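Local coordinates for protein SorB (Sorangium cellulosum, PDB 6B2V) that acts as the pyran synthase domain of module nine in the trans-acyltransferase assembly line for the polyketide antibiotic sorangicin, at residues A[156-160]-A[161-165]; A[203-206]-A[207-211]. All blocks are in the same frame, centred on the assembly; numbering follows the deposited sequence.

In the fold
Both contacts lie in the C-terminal hotdog fold of this dehydratase-like domain, and each marks the start of a helix. Going along the chain, contact 1 comes first: strand 156-158, paired with strand 178-183, leads through a tight turn into helix 160-166. After strands 178-183 and 187-192 and a loop, contact 2 begins helix 207-225, the long helix of this hotdog. The two contacts stand in series, neither nested nor crossed, with centres about 21 Å apart. Helix 207-225 links them, since Arg163 and Asn164 of contact 1 pack on its Val215, Phe219 and Ile223. Contact 2 also reaches helix 64-77, in the N-terminal hotdog, and so sits where the two folds meet.

Contact 1: A[156-160]-A[161-165]; sequences IEVDA and RTRNE
Asp159, the N-cap of helix 160-166, is gripped by Thr162 in the turn that leads from strand 156-158 of the C-terminal hotdog into the helix. Polar bonds dominate. Asp159 OD1 accepts from Thr162 N at 3.1 Å, an almost straight bond (175°) that meets the carboxylate from above its plane. Its other oxygen, OD2, takes the hydroxyl of Thr162, with OG1 only 2.5 Å away, so both carboxylate oxygens are engaged by one residue. Aspartate suits the cap because CG, anti to the backbone N (chi1 171°), is carried over the helix start to meet the amide of Thr162, one of those in the first turn with no helical carbonyl before them. A water donating to OD1 also accepts from Arg161 N, while the guanidinium of Arg161 turns away to a salt bridge with Asp174.

The backbone continues the pattern: Arg163 N bonds Asp159 O at 3.1 Å. Ala160 O is gripped twice by Asn164, by the backbone N at 3.1 Å and by ND2 at 3.0 Å, from opposite faces of the carbonyl plane. Asparagine here supplies a donor beside Val215 and Phe219 of helix 207-225, and the small Ala160 packs on Tyr173.

Van der Waals contact is slight. Arg163 folds back through bends at chi2 (-77°) and chi3, crossing Val158 at about a right angle, with NH1 3.7 Å from Val158 CG1, which lies obliquely to the guanidinium.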
loop_
_atom_site.group_PDB
_atom_site.type_symbol
_atom_site.label_atom_id
_atom_site.label_comp_id
_atom_site.label_asym_id
_atom_site.label_seq_id
_atom_site.Cartn_x
_atom_site.Cartn_y
_atom_site.Cartn_z
ATOM N N ILE A 156 -20.538 -10.322 -10.012
ATOM C CA ILE A 156 -19.630 -11.199 -10.694
ATOM C C ILE A 156 -18.599 -11.789 -9.737
ATOM O O ILE A 156 -17.899 -11.089 -9.093
ATOM C CB ILE A 156 -18.910 -10.418 -11.844
ATOM C CG1 ILE A 156 -19.911 -9.854 -12.851
ATOM C CG2 ILE A 156 -17.969 -11.307 -12.611
ATOM C CD1 ILE A 156 -19.334 -8.718 -13.617
ATOM N N GLU A 157 -18.548 -13.117 -9.708
ATOM C CA GLU A 157 -17.633 -13.836 -8.861
ATOM C C GLU A 157 -16.461 -14.333 -9.685
ATOM O O GLU A 157 -16.647 -14.898 -10.716
ATOM C CB GLU A 157 -18.342 -15.020 -8.234
ATOM C CG GLU A 157 -17.677 -15.625 -7.032
ATOM C CD GLU A 157 -18.582 -16.643 -6.326
ATOM O OE1 GLU A 157 -19.589 -17.105 -6.876
ATOM O OE2 GLU A 157 -18.278 -16.940 -5.209
ATOM N N VAL A 158 -15.262 -14.130 -9.198
ATOM C CA VAL A 158 -14.095 -14.596 -9.908
ATOM C C VAL A 158 -13.083 -15.393 -9.128
ATOM O O VAL A 158 -13.029 -15.351 -7.974
ATOM C CB VAL A 158 -13.360 -13.485 -10.594
ATOM C CG1 VAL A 158 -14.289 -12.669 -11.439
ATOM C CG2 VAL A 158 -12.742 -12.603 -9.592
ATOM N N ASP A 159 -12.307 -16.156 -9.868
ATOM C CA ASP A 159 -11.229 -16.955 -9.332
ATOM C C ASP A 159 -10.093 -15.956 -9.302
ATOM O O ASP A 159 -9.461 -15.708 -10.246
ATOM C CB ASP A 159 -10.990 -18.067 -10.333
ATOM C CG ASP A 159 -9.762 -18.884 -10.070
ATOM O OD1 ASP A 159 -8.973 -18.593 -9.195
ATOM O OD2 ASP A 159 -9.606 -19.807 -10.868
ATOM N N ALA A 160 -9.890 -15.358 -8.150
ATOM C CA ALA A 160 -8.891 -14.328 -7.997
ATOM C C ALA A 160 -7.489 -14.778 -8.304
ATOM O O ALA A 160 -6.707 -14.026 -8.863
ATOM C CB ALA A 160 -8.972 -13.750 -6.606
ATOM N N ARG A 161 -7.163 -15.984 -7.918
ATOM C CA ARG A 161 -5.836 -16.445 -8.215
ATOM C C ARG A 161 -5.581 -16.532 -9.703
ATOM O O ARG A 161 -4.692 -15.914 -10.213
ATOM C CB ARG A 161 -5.671 -17.841 -7.616
ATOM C CG ARG A 161 -4.274 -18.422 -7.697
ATOM C CD ARG A 161 -4.236 -19.895 -7.419
ATOM N NE ARG A 161 -4.557 -20.298 -6.076
ATOM C CZ ARG A 161 -3.690 -20.450 -5.080
ATOM N NH1 ARG A 161 -2.403 -20.195 -5.234
ATOM N NH2 ARG A 161 -4.124 -20.845 -3.904
ATOM N N THR A 162 -6.453 -17.231 -10.404
ATOM C CA THR A 162 -6.249 -17.375 -11.806
ATOM C C THR A 162 -6.252 -16.066 -12.560
ATOM O O THR A 162 -5.375 -15.824 -13.337
ATOM C CB THR A 162 -7.317 -18.321 -12.394
ATOM O OG1 THR A 162 -7.253 -19.576 -11.758
ATOM C CG2 THR A 162 -7.112 -18.509 -13.842
ATOM N N ARG A 163 -7.209 -15.205 -12.282
ATOM C CA ARG A 163 -7.292 -13.958 -12.980
ATOM C C ARG A 163 -6.145 -13.006 -12.765
ATOM O O ARG A 163 -5.687 -12.404 -13.694
ATOM C CB ARG A 163 -8.587 -13.237 -12.647
ATOM C CG ARG A 163 -9.809 -13.977 -13.111
ATOM C CD ARG A 163 -10.039 -13.845 -14.615
ATOM N NE ARG A 163 -10.077 -12.467 -15.044
ATOM C CZ ARG A 163 -11.163 -11.715 -14.997
ATOM N NH1 ARG A 163 -12.286 -12.212 -14.547
ATOM N NH2 ARG A 163 -11.127 -10.482 -15.402
ATOM N N ASN A 164 -5.750 -12.822 -11.536
ATOM C CA ASN A 164 -4.687 -11.890 -11.254
ATOM C C ASN A 164 -3.333 -12.350 -11.707
ATOM O O ASN A 164 -2.581 -11.581 -12.200
ATOM C CB ASN A 164 -4.714 -11.403 -9.823
ATOM C CG ASN A 164 -5.897 -10.513 -9.544
ATOM O OD1 ASN A 164 -5.958 -9.450 -10.025
ATOM N ND2 ASN A 164 -6.824 -10.988 -8.762
ATOM N N GLU A 165 -3.058 -13.642 -11.562
ATOM C CA GLU A 165 -1.797 -14.236 -12.000
ATOM C C GLU A 165 -1.659 -14.121 -13.494
ATOM O O GLU A 165 -0.627 -13.857 -13.997
ATOM C CB GLU A 165 -1.677 -15.688 -11.572
ATOM C CG GLU A 165 -1.324 -15.893 -10.117
ATOM C CD GLU A 165 -1.118 -17.354 -9.773
ATOM O OE1 GLU A 165 -1.402 -18.201 -10.623
ATOM O OE2 GLU A 165 -0.692 -17.657 -8.689
HETATM O O HOH W 1 -8.772 -17.925 -6.759
#

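Contact 2: A[203-206]-A[207-211]; sequences FLLD and PNLGN
Asp206 O accepts from Gly210 N at 2.9 Å in a nearly linear bond (168°), the first full turn of helix 207-225, and Asp206, with a non-helical backbone, is the N-cap.

The side chain of Asp206 finishes the cap. CG lies anti to the backbone N (chi1 -174°), which brings OD1 round to Asn208 N at 2.9 Å; the amide meets the anti lone pair, on the side away from OD2. This link from a side-chain oxygen to the amide two residues on is an Asx turn. OD2 receives a water that also accepts from Asn208 ND2, and that amide nitrogen donates in addition to Asp57.

Pro207 fits the first helical position, where no amide hydrogen is needed and a fixed phi helps start the turn. Its CD sits over the centre of the Phe203 ring, 3.7 Å from the centroid and 11° off the normal, a CH-pi contact with the two side chains crossing at about a right angle. Phe203 also meets the ring of His28 with the planes roughly perpendicular.

Further in, Leu205 CD1 lies 4.0 Å from Leu209 CG and 3.7 Å from Gly210 N; glycine lets the leucine lie close against the helix backbone. Glu69 of helix 64-77 accepts from the amides of Leu204 and Leu205, pinning the loop to the N-terminal hotdog.

By inference from related dehydratases, Asp206 probably occupies the position of their catalytic aspartate; here the single capping bond at OD1 and the water at OD2 are consistent with a carboxylate whose rotation is restrained.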
loop_
_atom_site.group_PDB
_atom_site.type_symbol
_atom_site.label_atom_id
_atom_site.label_comp_id
_atom_site.label_asym_id
_atom_site.label_seq_id
_atom_site.Cartn_x
_atom_site.Cartn_y
_atom_site.Cartn_z
ATOM N N PHE A 203 6.089 -5.209 11.598
ATOM C CA PHE A 203 5.369 -4.463 10.586
ATOM C C PHE A 203 4.024 -3.937 11.097
ATOM O O PHE A 203 3.367 -4.656 11.784
ATOM C CB PHE A 203 5.014 -5.370 9.410
ATOM C CG PHE A 203 6.135 -5.703 8.470
ATOM C CD1 PHE A 203 6.812 -4.743 7.779
ATOM C CD2 PHE A 203 6.429 -6.994 8.192
ATOM C CE1 PHE A 203 7.787 -5.076 6.881
ATOM C CE2 PHE A 203 7.407 -7.340 7.317
ATOM C CZ PHE A 203 8.088 -6.371 6.656
ATOM N N LEU A 204 3.666 -2.696 10.833
ATOM C CA LEU A 204 2.329 -2.247 11.127
ATOM C C LEU A 204 1.502 -2.778 9.945
ATOM O O LEU A 204 0.590 -3.554 10.124
ATOM C CB LEU A 204 2.227 -0.769 11.243
ATOM C CG LEU A 204 0.830 -0.212 11.463
ATOM C CD1 LEU A 204 0.042 -0.955 12.515
ATOM C CD2 LEU A 204 0.898 1.245 11.809
ATOM N N LEU A 205 1.909 -2.408 8.740
ATOM C CA LEU A 205 1.325 -2.983 7.538
ATOM C C LEU A 205 2.359 -3.886 6.826
ATOM O O LEU A 205 3.191 -3.398 6.151
ATOM C CB LEU A 205 0.864 -1.913 6.568
ATOM C CG LEU A 205 0.104 -2.374 5.326
ATOM C CD1 LEU A 205 -1.129 -3.186 5.676
ATOM C CD2 LEU A 205 -0.264 -1.192 4.485
ATOM N N ASP A 206 2.226 -5.191 6.987
ATOM C CA ASP A 206 3.036 -6.166 6.316
ATOM C C ASP A 206 2.726 -6.003 4.829
ATOM O O ASP A 206 1.631 -5.882 4.449
ATOM C CB ASP A 206 2.604 -7.605 6.742
ATOM C CG ASP A 206 3.495 -8.736 6.189
ATOM O OD1 ASP A 206 3.680 -8.970 5.002
ATOM O OD2 ASP A 206 3.992 -9.493 6.954
ATOM N N PRO A 207 3.734 -6.155 4.006
ATOM C CA PRO A 207 3.548 -5.990 2.585
ATOM C C PRO A 207 2.556 -6.975 2.008
ATOM O O PRO A 207 1.930 -6.643 1.082
ATOM C CB PRO A 207 4.958 -6.166 2.039
ATOM C CG PRO A 207 5.792 -5.643 3.110
ATOM C CD PRO A 207 5.155 -6.079 4.374
ATOM N N ASN A 208 2.517 -8.179 2.513
ATOM C CA ASN A 208 1.566 -9.126 1.970
ATOM C C ASN A 208 0.104 -8.684 2.194
ATOM O O ASN A 208 -0.718 -8.878 1.343
ATOM C CB ASN A 208 1.807 -10.517 2.546
ATOM C CG ASN A 208 3.008 -11.214 1.919
ATOM O OD1 ASN A 208 3.386 -10.902 0.862
ATOM N ND2 ASN A 208 3.591 -12.127 2.633
ATOM N N LEU A 209 -0.165 -8.171 3.384
ATOM C CA LEU A 209 -1.458 -7.631 3.696
ATOM C C LEU A 209 -1.709 -6.345 2.884
ATOM O O LEU A 209 -2.734 -6.178 2.378
ATOM C CB LEU A 209 -1.610 -7.374 5.196
ATOM C CG LEU A 209 -2.934 -6.754 5.680
ATOM C CD1 LEU A 209 -4.134 -7.542 5.214
ATOM C CD2 LEU A 209 -2.918 -6.721 7.175
ATOM N N GLY A 210 -0.718 -5.478 2.779
ATOM C CA GLY A 210 -0.911 -4.287 1.987
ATOM C C GLY A 210 -1.232 -4.551 0.536
ATOM O O GLY A 210 -2.035 -3.949 -0.017
ATOM N N ASN A 211 -0.525 -5.499 -0.027
ATOM C CA ASN A 211 -0.809 -5.915 -1.397
ATOM C C ASN A 211 -2.198 -6.540 -1.530
ATOM O O ASN A 211 -2.816 -6.423 -2.522
ATOM C CB ASN A 211 0.236 -6.892 -1.902
ATOM C CG ASN A 211 1.475 -6.193 -2.391
ATOM O OD1 ASN A 211 2.525 -6.737 -2.327
ATOM N ND2 ASN A 211 1.311 -5.038 -2.878
HETATM O O HOH W 2 3.319 -12.270 5.893
#